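Local coordinates for prephenate dehydrogenase (Aquifex aeolicus, PDB 2G5C), which probably catalyses the NAD-dependent oxidative decarboxylation of prephenate to 4-hydroxyphenylpyruvate, a step in the biosynthesis of tyrosine, at residues 140-146 with 167-173; 88-93 with 153-157; 41-47 with 128-132; 16-20 with 160-164. All coordinates share one frame; numbering follows the deposited sequence.

Interaction 1 of 4, residues 140-146 with 167-173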
# COMPACT_ATOMS: atom_id res chain seq x y z
N LYS A 140 -0.59 16.14 -12.16
CA LYS A 140 -0.31 15.89 -13.56
C LYS A 140 -1.61 15.70 -14.33
O LYS A 140 -2.61 15.24 -13.78
CB LYS A 140 0.55 14.63 -13.72
CG LYS A 140 1.91 14.70 -13.05
CD LYS A 140 2.72 13.44 -13.32
CE LYS A 140 4.05 13.46 -12.59
NZ LYS A 140 4.88 12.25 -12.86
N VAL A 141 -1.59 16.08 -15.61
CA VAL A 141 -2.75 15.93 -16.47
C VAL A 141 -2.27 15.35 -17.80
O VAL A 141 -1.46 15.96 -18.50
CB VAL A 141 -3.46 17.27 -16.73
CG1 VAL A 141 -4.59 17.06 -17.74
CG2 VAL A 141 -4.02 17.82 -15.43
N ILE A 142 -2.78 14.17 -18.13
CA ILE A 142 -2.39 13.51 -19.36
C ILE A 142 -3.41 13.71 -20.48
O ILE A 142 -4.57 13.29 -20.36
CB ILE A 142 -2.23 11.99 -19.15
CG1 ILE A 142 -1.44 11.71 -17.86
CG2 ILE A 142 -1.53 11.37 -20.34
CD1 ILE A 142 -0.03 12.24 -17.87
N LEU A 143 -2.99 14.35 -21.55
CA LEU A 143 -3.85 14.56 -22.70
C LEU A 143 -3.36 13.55 -23.73
O LEU A 143 -2.16 13.32 -23.86
CB LEU A 143 -3.73 15.99 -23.24
CG LEU A 143 -4.15 17.09 -22.26
CD1 LEU A 143 -4.29 18.41 -23.00
CD2 LEU A 143 -5.47 16.72 -21.60
N THR A 144 -4.29 12.92 -24.43
CA THR A 144 -3.93 11.91 -25.41
C THR A 144 -4.33 12.31 -26.83
O THR A 144 -5.31 11.80 -27.38
CB THR A 144 -4.56 10.54 -25.07
OG1 THR A 144 -5.99 10.65 -25.06
CG2 THR A 144 -4.10 10.08 -23.69
N PRO A 145 -3.58 13.23 -27.44
CA PRO A 145 -3.90 13.66 -28.80
C PRO A 145 -3.50 12.59 -29.81
O PRO A 145 -2.62 11.77 -29.56
CB PRO A 145 -3.10 14.94 -28.95
CG PRO A 145 -1.87 14.64 -28.15
CD PRO A 145 -2.44 14.00 -26.90
N THR A 146 -4.18 12.59 -30.95
CA THR A 146 -3.90 11.65 -32.02
C THR A 146 -3.62 12.47 -33.28
O THR A 146 -3.41 13.68 -33.20
CB THR A 146 -5.10 10.73 -32.30
OG1 THR A 146 -6.19 11.51 -32.83
CG2 THR A 146 -5.55 10.04 -31.03
N VAL A 167 -0.34 20.15 -14.57
CA VAL A 167 0.94 20.03 -15.26
C VAL A 167 0.71 19.05 -16.41
O VAL A 167 0.72 17.84 -16.21
CB VAL A 167 2.04 19.50 -14.33
CG1 VAL A 167 3.34 19.32 -15.09
CG2 VAL A 167 2.24 20.46 -13.17
N VAL A 168 0.53 19.59 -17.61
CA VAL A 168 0.24 18.78 -18.78
C VAL A 168 1.42 18.14 -19.52
O VAL A 168 2.49 18.73 -19.66
CB VAL A 168 -0.58 19.60 -19.80
CG1 VAL A 168 -1.00 18.73 -20.98
CG2 VAL A 168 -1.80 20.19 -19.11
N GLU A 169 1.18 16.93 -20.00
CA GLU A 169 2.14 16.16 -20.78
C GLU A 169 1.30 15.30 -21.72
O GLU A 169 0.14 15.02 -21.43
CB GLU A 169 3.01 15.28 -19.86
CG GLU A 169 2.24 14.37 -18.93
CD GLU A 169 3.15 13.59 -17.99
OE1 GLU A 169 3.92 12.73 -18.47
OE2 GLU A 169 3.10 13.84 -16.76
N TYR A 170 1.88 14.89 -22.84
CA TYR A 170 1.14 14.09 -23.82
C TYR A 170 1.56 12.64 -23.92
O TYR A 170 2.73 12.30 -23.76
CB TYR A 170 1.25 14.72 -25.22
CG TYR A 170 0.84 16.18 -25.30
CD1 TYR A 170 -0.17 16.69 -24.48
CD2 TYR A 170 1.43 17.03 -26.23
CE1 TYR A 170 -0.57 18.02 -24.59
CE2 TYR A 170 1.03 18.36 -26.35
CZ TYR A 170 0.03 18.85 -25.52
OH TYR A 170 -0.37 20.16 -25.63
N MSE A 171 0.58 11.78 -24.19
CA MSE A 171 0.80 10.34 -24.35
C MSE A 171 -0.20 9.85 -25.37
O MSE A 171 -1.30 10.38 -25.47
CB MSE A 171 0.54 9.60 -23.04
CG MSE A 171 1.53 9.83 -21.93
SE MSE A 171 1.14 8.63 -20.45
CE MSE A 171 1.59 6.96 -21.28
N SER A 172 0.16 8.83 -26.14
CA SER A 172 -0.78 8.29 -27.10
C SER A 172 -1.84 7.56 -26.28
O SER A 172 -1.59 7.18 -25.13
CB SER A 172 -0.10 7.30 -28.05
OG SER A 172 0.26 6.11 -27.36
N PRO A 173 -3.04 7.38 -26.84
CA PRO A 173 -4.11 6.69 -26.12
C PRO A 173 -3.68 5.31 -25.62
O PRO A 173 -4.01 4.90 -24.50
CB PRO A 173 -5.22 6.60 -27.16
CG PRO A 173 -5.07 7.90 -27.88
CD PRO A 173 -3.57 8.02 -28.07

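Interaction 2 of 4, residues 88-93 with 153-157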
# COMPACT_ATOMS: atom_id res chain seq x y z
N GLU A 88 -20.75 22.40 -34.23
CA GLU A 88 -19.43 21.93 -34.63
C GLU A 88 -18.32 22.81 -34.06
O GLU A 88 -17.14 22.50 -34.18
CB GLU A 88 -19.32 21.91 -36.16
CG GLU A 88 -20.43 21.14 -36.86
CD GLU A 88 -20.48 19.67 -36.47
OE1 GLU A 88 -19.44 18.98 -36.57
OE2 GLU A 88 -21.57 19.21 -36.06
N ASP A 89 -18.71 23.92 -33.44
CA ASP A 89 -17.77 24.87 -32.87
C ASP A 89 -17.40 24.53 -31.41
O ASP A 89 -16.50 25.13 -30.83
CB ASP A 89 -18.39 26.28 -32.96
CG ASP A 89 -17.49 27.37 -32.41
OD1 ASP A 89 -16.26 27.15 -32.30
OD2 ASP A 89 -18.01 28.46 -32.11
N ALA A 90 -18.09 23.55 -30.84
CA ALA A 90 -17.85 23.14 -29.46
C ALA A 90 -16.62 22.26 -29.26
O ALA A 90 -16.20 21.54 -30.17
CB ALA A 90 -19.09 22.43 -28.91
N THR A 91 -16.06 22.32 -28.06
CA THR A 91 -14.90 21.51 -27.69
C THR A 91 -15.33 20.54 -26.60
O THR A 91 -15.95 20.95 -25.62
CB THR A 91 -13.75 22.37 -27.13
OG1 THR A 91 -13.21 23.19 -28.18
CG2 THR A 91 -12.63 21.48 -26.57
N VAL A 92 -15.01 19.26 -26.77
CA VAL A 92 -15.37 18.24 -25.79
C VAL A 92 -14.15 17.47 -25.32
O VAL A 92 -13.41 16.91 -26.13
CB VAL A 92 -16.37 17.22 -26.38
CG1 VAL A 92 -16.72 16.17 -25.33
CG2 VAL A 92 -17.64 17.94 -26.85
N THR A 93 -13.94 17.45 -24.00
CA THR A 93 -12.80 16.74 -23.43
C THR A 93 -13.30 15.95 -22.21
O THR A 93 -14.43 16.14 -21.79
CB THR A 93 -11.67 17.75 -23.05
OG1 THR A 93 -10.47 17.04 -22.71
CG2 THR A 93 -12.10 18.63 -21.88
N ARG A 153 -7.83 22.96 -30.62
CA ARG A 153 -8.57 22.45 -29.47
C ARG A 153 -7.65 21.83 -28.43
O ARG A 153 -7.93 21.88 -27.23
CB ARG A 153 -9.61 21.43 -29.93
CG ARG A 153 -10.84 22.04 -30.59
CD ARG A 153 -11.90 20.98 -30.86
NE ARG A 153 -13.19 21.55 -31.22
CZ ARG A 153 -13.46 22.14 -32.38
NH1 ARG A 153 -12.52 22.25 -33.31
NH2 ARG A 153 -14.67 22.63 -32.62
N LEU A 154 -6.55 21.23 -28.88
CA LEU A 154 -5.59 20.62 -27.96
C LEU A 154 -4.96 21.71 -27.09
O LEU A 154 -4.92 21.60 -25.87
CB LEU A 154 -4.49 19.89 -28.72
CG LEU A 154 -3.39 19.27 -27.84
CD1 LEU A 154 -3.99 18.16 -26.98
CD2 LEU A 154 -2.26 18.73 -28.69
N LYS A 155 -4.47 22.75 -27.75
CA LYS A 155 -3.84 23.87 -27.07
C LYS A 155 -4.81 24.51 -26.09
O LYS A 155 -4.43 24.89 -24.98
CB LYS A 155 -3.36 24.92 -28.08
CG LYS A 155 -2.26 24.43 -29.01
CD LYS A 155 -1.74 25.57 -29.89
CE LYS A 155 -0.68 25.08 -30.87
NZ LYS A 155 0.50 24.48 -30.18
N LEU A 156 -6.07 24.63 -26.50
CA LEU A 156 -7.09 25.21 -25.65
C LEU A 156 -7.20 24.41 -24.36
O LEU A 156 -6.94 24.92 -23.27
CB LEU A 156 -8.44 25.21 -26.38
CG LEU A 156 -9.67 25.62 -25.57
CD1 LEU A 156 -9.54 27.06 -25.10
CD2 LEU A 156 -10.92 25.44 -26.42
N VAL A 157 -7.58 23.14 -24.49
CA VAL A 157 -7.73 22.25 -23.34
C VAL A 157 -6.48 22.22 -22.47
O VAL A 157 -6.58 22.16 -21.24
CB VAL A 157 -8.06 20.81 -23.81
CG1 VAL A 157 -8.13 19.87 -22.63
CG2 VAL A 157 -9.39 20.81 -24.56

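Interaction 3 of 4, residues 41-47 with 128-132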
# COMPACT_ATOMS: atom_id res chain seq x y z
N LYS A 41 -27.94 20.27 -5.42
CA LYS A 41 -26.87 20.57 -4.49
C LYS A 41 -25.78 21.41 -5.14
O LYS A 41 -25.30 22.38 -4.54
CB LYS A 41 -26.26 19.28 -3.94
CG LYS A 41 -27.12 18.57 -2.92
CD LYS A 41 -26.30 17.56 -2.12
CE LYS A 41 -27.05 17.08 -0.89
NZ LYS A 41 -26.19 16.21 -0.03
N ALA A 42 -25.40 21.05 -6.36
CA ALA A 42 -24.36 21.77 -7.07
C ALA A 42 -24.74 23.23 -7.26
O ALA A 42 -23.89 24.12 -7.21
CB ALA A 42 -24.10 21.12 -8.42
N VAL A 43 -26.03 23.47 -7.48
CA VAL A 43 -26.53 24.83 -7.67
C VAL A 43 -26.47 25.61 -6.37
O VAL A 43 -26.04 26.76 -6.34
CB VAL A 43 -27.99 24.83 -8.18
CG1 VAL A 43 -28.48 26.26 -8.33
CG2 VAL A 43 -28.08 24.10 -9.51
N ASP A 44 -26.90 24.97 -5.28
CA ASP A 44 -26.89 25.63 -3.98
C ASP A 44 -25.45 25.90 -3.54
O ASP A 44 -25.15 26.94 -2.96
CB ASP A 44 -27.59 24.76 -2.93
CG ASP A 44 -29.05 24.52 -3.26
OD1 ASP A 44 -29.76 25.50 -3.57
OD2 ASP A 44 -29.49 23.36 -3.19
N LEU A 45 -24.57 24.94 -3.82
CA LEU A 45 -23.17 25.08 -3.44
C LEU A 45 -22.44 26.08 -4.31
O LEU A 45 -21.26 26.36 -4.09
CB LEU A 45 -22.47 23.72 -3.51
CG LEU A 45 -23.01 22.59 -2.64
CD1 LEU A 45 -22.12 21.36 -2.77
CD2 LEU A 45 -23.07 23.04 -1.18
N GLY A 46 -23.14 26.61 -5.30
CA GLY A 46 -22.52 27.57 -6.20
C GLY A 46 -21.48 26.90 -7.07
O GLY A 46 -20.55 27.55 -7.54
N ILE A 47 -21.63 25.59 -7.27
CA ILE A 47 -20.71 24.83 -8.10
C ILE A 47 -20.99 25.16 -9.55
O ILE A 47 -20.08 25.50 -10.31
CB ILE A 47 -20.90 23.31 -7.90
CG1 ILE A 47 -20.86 22.96 -6.41
CG2 ILE A 47 -19.81 22.56 -8.65
CD1 ILE A 47 -19.53 23.23 -5.75
N VAL A 128 -20.39 15.14 -5.30
CA VAL A 128 -20.06 16.54 -5.57
C VAL A 128 -19.84 17.29 -4.26
O VAL A 128 -19.25 18.37 -4.24
CB VAL A 128 -21.18 17.22 -6.39
CG1 VAL A 128 -22.49 17.16 -5.63
CG2 VAL A 128 -20.80 18.66 -6.69
N GLU A 129 -20.33 16.71 -3.17
CA GLU A 129 -20.21 17.31 -1.85
C GLU A 129 -18.76 17.32 -1.36
O GLU A 129 -18.41 18.06 -0.44
CB GLU A 129 -21.07 16.54 -0.85
CG GLU A 129 -21.31 17.26 0.46
CD GLU A 129 -22.17 16.45 1.42
OE1 GLU A 129 -21.64 15.50 2.03
OE2 GLU A 129 -23.37 16.77 1.55
N TYR A 130 -17.92 16.50 -1.99
CA TYR A 130 -16.52 16.39 -1.62
C TYR A 130 -15.57 17.09 -2.59
O TYR A 130 -14.36 17.10 -2.38
CB TYR A 130 -16.12 14.92 -1.51
CG TYR A 130 -16.77 14.17 -0.36
CD1 TYR A 130 -16.48 14.50 0.96
CD2 TYR A 130 -17.66 13.13 -0.60
CE1 TYR A 130 -17.05 13.81 2.03
CE2 TYR A 130 -18.25 12.43 0.46
CZ TYR A 130 -17.93 12.77 1.76
OH TYR A 130 -18.50 12.07 2.81
N SER A 131 -16.12 17.66 -3.66
CA SER A 131 -15.30 18.35 -4.65
C SER A 131 -14.50 19.48 -4.03
O SER A 131 -14.94 20.11 -3.07
CB SER A 131 -16.18 18.89 -5.79
OG SER A 131 -17.17 19.78 -5.30
N LEU A 132 -13.31 19.74 -4.58
CA LEU A 132 -12.44 20.80 -4.09
C LEU A 132 -12.00 21.73 -5.21
O LEU A 132 -11.99 21.33 -6.38
CB LEU A 132 -11.20 20.18 -3.42
CG LEU A 132 -11.47 19.27 -2.22
CD1 LEU A 132 -10.16 18.65 -1.76
CD2 LEU A 132 -12.11 20.07 -1.10

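Interaction 4 of 4, residues 16-20 with 160-164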
# COMPACT_ATOMS: atom_id res chain seq x y z
N PHE A 16 -13.60 20.28 -10.98
CA PHE A 16 -13.18 21.05 -12.15
C PHE A 16 -13.92 22.37 -12.17
O PHE A 16 -13.34 23.42 -12.43
CB PHE A 16 -13.48 20.29 -13.44
CG PHE A 16 -13.11 21.05 -14.69
CD1 PHE A 16 -11.77 21.23 -15.03
CD2 PHE A 16 -14.09 21.59 -15.51
CE1 PHE A 16 -11.42 21.95 -16.17
CE2 PHE A 16 -13.75 22.30 -16.65
CZ PHE A 16 -12.41 22.48 -16.99
N ALA A 17 -15.22 22.31 -11.89
CA ALA A 17 -16.07 23.50 -11.87
C ALA A 17 -15.57 24.53 -10.85
O ALA A 17 -15.45 25.72 -11.16
CB ALA A 17 -17.51 23.11 -11.55
N LYS A 18 -15.29 24.07 -9.64
CA LYS A 18 -14.82 24.96 -8.59
C LYS A 18 -13.42 25.46 -8.93
O LYS A 18 -13.11 26.63 -8.70
CB LYS A 18 -14.81 24.22 -7.25
CG LYS A 18 -16.17 23.67 -6.85
CD LYS A 18 -16.13 22.98 -5.50
CE LYS A 18 -15.85 23.97 -4.38
NZ LYS A 18 -15.85 23.30 -3.05
N SER A 19 -12.59 24.59 -9.47
CA SER A 19 -11.24 24.98 -9.84
C SER A 19 -11.31 26.04 -10.92
O SER A 19 -10.44 26.90 -11.02
CB SER A 19 -10.45 23.77 -10.34
OG SER A 19 -10.27 22.81 -9.31
N LEU A 20 -12.36 25.97 -11.73
CA LEU A 20 -12.56 26.92 -12.81
C LEU A 20 -12.81 28.33 -12.28
O LEU A 20 -12.16 29.28 -12.73
CB LEU A 20 -13.75 26.49 -13.68
CG LEU A 20 -13.47 26.38 -15.18
CD1 LEU A 20 -12.96 27.70 -15.72
CD2 LEU A 20 -12.44 25.30 -15.42
N VAL A 160 -6.27 25.41 -20.35
CA VAL A 160 -7.30 25.39 -19.31
C VAL A 160 -6.82 24.60 -18.09
O VAL A 160 -6.91 25.07 -16.96
CB VAL A 160 -8.61 24.75 -19.82
CG1 VAL A 160 -9.66 24.76 -18.72
CG2 VAL A 160 -9.10 25.51 -21.04
N TRP A 161 -6.32 23.39 -18.33
CA TRP A 161 -5.83 22.55 -17.25
C TRP A 161 -4.71 23.27 -16.49
O TRP A 161 -4.66 23.23 -15.26
CB TRP A 161 -5.31 21.23 -17.81
CG TRP A 161 -6.39 20.23 -18.06
CD1 TRP A 161 -6.67 19.61 -19.24
CD2 TRP A 161 -7.29 19.67 -17.09
NE1 TRP A 161 -7.68 18.69 -19.07
CE2 TRP A 161 -8.08 18.71 -17.76
CE3 TRP A 161 -7.50 19.88 -15.72
CZ2 TRP A 161 -9.07 17.96 -17.10
CZ3 TRP A 161 -8.48 19.14 -15.07
CH2 TRP A 161 -9.25 18.19 -15.76
N GLU A 162 -3.82 23.92 -17.23
CA GLU A 162 -2.72 24.65 -16.62
C GLU A 162 -3.27 25.80 -15.78
O GLU A 162 -2.68 26.17 -14.76
CB GLU A 162 -1.78 25.20 -17.69
CG GLU A 162 -1.22 24.13 -18.62
CD GLU A 162 -0.21 24.67 -19.62
OE1 GLU A 162 -0.58 25.53 -20.44
OE2 GLU A 162 0.95 24.22 -19.57
N ASP A 163 -4.39 26.37 -16.21
CA ASP A 163 -5.01 27.48 -15.48
C ASP A 163 -5.56 27.03 -14.14
O ASP A 163 -5.80 27.85 -13.25
CB ASP A 163 -6.12 28.11 -16.32
CG ASP A 163 -5.59 29.01 -17.42
OD1 ASP A 163 -4.87 29.98 -17.09
OD2 ASP A 163 -5.87 28.76 -18.61
N VAL A 164 -5.78 25.73 -13.99
CA VAL A 164 -6.28 25.20 -12.73
C VAL A 164 -5.14 24.46 -12.02
O VAL A 164 -5.37 23.54 -11.25
CB VAL A 164 -7.47 24.24 -12.95
CG1 VAL A 164 -8.62 25.00 -13.62
CG2 VAL A 164 -7.05 23.05 -13.80

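Interaction 1 of 4, residues 140-146 with 167-173
Val141 and Leu143 hold the neighbouring strand with both their N-H and C=O groups. Val141 N gives to Val167 O at 3.0 Å, while Val141 O takes Glu169 N. Leu143 N then gives to Glu169 O at 3.2 Å, and Leu143 O takes Met171 N, so that the bonds zigzag in the staggered pattern of a parallel pair. Lys140 carries its extended chain past the Glu169 carboxylate, but NZ stops 4.6 Å from OE2, beyond salt-bridge range.

With CG set between its backbone N and carbonyl carbon (chi1 54°), Glu169 brings its CG against Ile142 CD1, 3.3 Å away, the two chains crossing at a slant. Ile142 CG2 also rests on selenomethionine Met171. Across the sheet, Val141, Leu143, Val168 and Tyr170 line the other face; Leu143 CG meets Val168 CG1 at 3.8 Å, and Pro145 CG covers one face of the Tyr170 ring. Trp161 of helix 151-163 packs on Val141 and Leu143. Parallel strands 140-143 and 167-170, linked by that helix, form a classic beta-alpha-beta crossover at one edge of the nucleotide-binding domain's sheet.

Interaction 2 of 4, residues 88-93 with 153-157
This is a helix-on-sheet contact with a polar outer end: Arg153 and Val157 of helix 151-163 lie over Thr91 and Thr93 of strand 91-94, and the arginine runs on to the turn that leads into the strand. The short strand and helix axes pass 9.6 Å apart at 60°.

Arg153 runs straight from CG to NE, CG anti to the carbonyl carbon (chi1 -76°), and the extended chain passes Thr91 in the opposite direction, its methylenes brushing the hydroxyl; Thr91 OG1 sits 3.6 Å from Arg153 CG. The guanidinium then turns its edge to the turn. NE and NH2 form a fork on a single acceptor, Ala90 O, at 3.2 and 3.1 Å, although the position of that oxygen is somewhat doubtful in the model. Glu88 O is close by as well, 2.9 Å from Arg153 NH2 and near the guanidinium plane. On the helix side NH1 makes a salt bridge with Asp150.

Deeper in, Val157 CG2 packs on Thr91 CG2 at 3.9 Å, and Val157 CG1 meets Thr93 OG1 at 3.7 Å, the two side chains tip to tip; that hydroxyl is bonded to Val115 O. Leu156 CD2 touches Thr91 OG1. Replacing Arg153 by alanine removes the guanidinium, which would probably leave Asp150 without its salt-bridge mate and open a gap beside Thr91. The chemistry implies a division of labour: methyl groups seat the helix on the sheet, while one charged group, steadied by Asp150, reaches the turn before the strand, chiefly at Ala90 O.

Interaction 3 of 4, residues 41-47 with 128-132
Val128 O, which Leu45 CD1 approaches from the helix side, is gripped twice by Ser131: OG donates to it at 2.7 Å and the backbone N at 3.3 Å. Both donors reach the carbonyl from the same face of its plane, the hydroxyl tilted 22° from that plane. The pair closes a tight turn and uses up the serine's hydroxyl hydrogen, fixing the rotation of OG.

Across the contact the packing is light. Val128 points its side chain at the end of helix 36-44, where CG2 lies 4.3 Å from Ile47 CG1 and 4.5 Å from Ala42 CB. Ile47 also extends CD1 to within 4.2 Å of Ser131 OG. At the outer rim Lys41 and Glu129 cross with extended chains, and Lys41 NZ forms a salt bridge with Glu129 OE2 at 3.3 Å whose hydrogen bond is weak. Glu129 has CG anti to its backbone N (chi1 -165°), which carries the carboxylate out to the lysine.

Gly46 ends the helix with a Schellman motif: its positive phi turns the chain so that Ile47 N bonds back to Ala42 O, and Ile47 is brought round toward Val128. The 128-132 loop, following the NAD-binding Gly127, thus rests on the helix after strand 28-32. Helix 11-22 lies alongside both partners: Ile47 packs on its Ala17 and Lys18, Ser131 touches Ser15, and Tyr130 touches Phe11, which also binds the cofactor.

Interaction 4 of 4, residues 16-20 with 160-164
Segments 16-20 and 160-164 come nearest where the chain leaves helix 151-163, the CA atoms of Ser19 and Val164 5.7 Å apart, with no hydrogen bond between the two segments. At that point Val164 lies against the backbone of helix 11-22 itself: its CG1 is 3.7 Å from Ser19 O and its CB 4.0 Å from Ser19 CB. The serine is small, which probably helps this approach; its OG is bonded back to Ser15 O.

Phe16 buries more surface against the other segment than any other residue here and carries much of the rest of the contact. With CG anti to its backbone N (chi1 178°), the ring reaches across and points an edge at the face of Trp161, a T-shaped stack with the phenyl and six-membered ring centroids 5.3 Å apart and the planes at 62°. Phe16 CD1 is 3.9 Å from Trp161 CZ3. Val160 CG1 meets the rim of the same phenyl near its plane, 4.0 Å from CZ, while Leu20 CD2, one turn along its own helix, covers a face. Leu20 CD2 also reaches the Val160 and Val164 methyls. A serine in place of Phe16 would probably open a gap between the helices and leave the Trp161 face without its edge-on partner.

Beneath them lies the sheet: Phe65 and Met67 of strand 65-68 support Phe16, with Phe65 also under Val160, and Trp161 continues onto strands 140-143 and 167-170. Tyr136 adds a second edge-to-face contact to the indole.

Overall arrangement
Helix 151-163 ties three of the contacts together. Its Trp161 belongs to interaction 4 but packs on Val141, Leu143 and Val168 of interaction 1, and its Leu154 and Val157, from interaction 2, touch Leu143. Interaction 4 is wholly buried and without a hydrogen bond between its segments, mostly apolar and aromatic packing; interaction 1 relies on main-chain bonds of a parallel strand pair; interaction 2 passes from methyl packing to a charged fork at the domain surface. Interaction 3 lies about 28 Å from interaction 1, centre to centre, and is loosely packed with a salt bridge at its rim. It joins interaction 4 through helix 11-22, where Ile47 rests on Lys18.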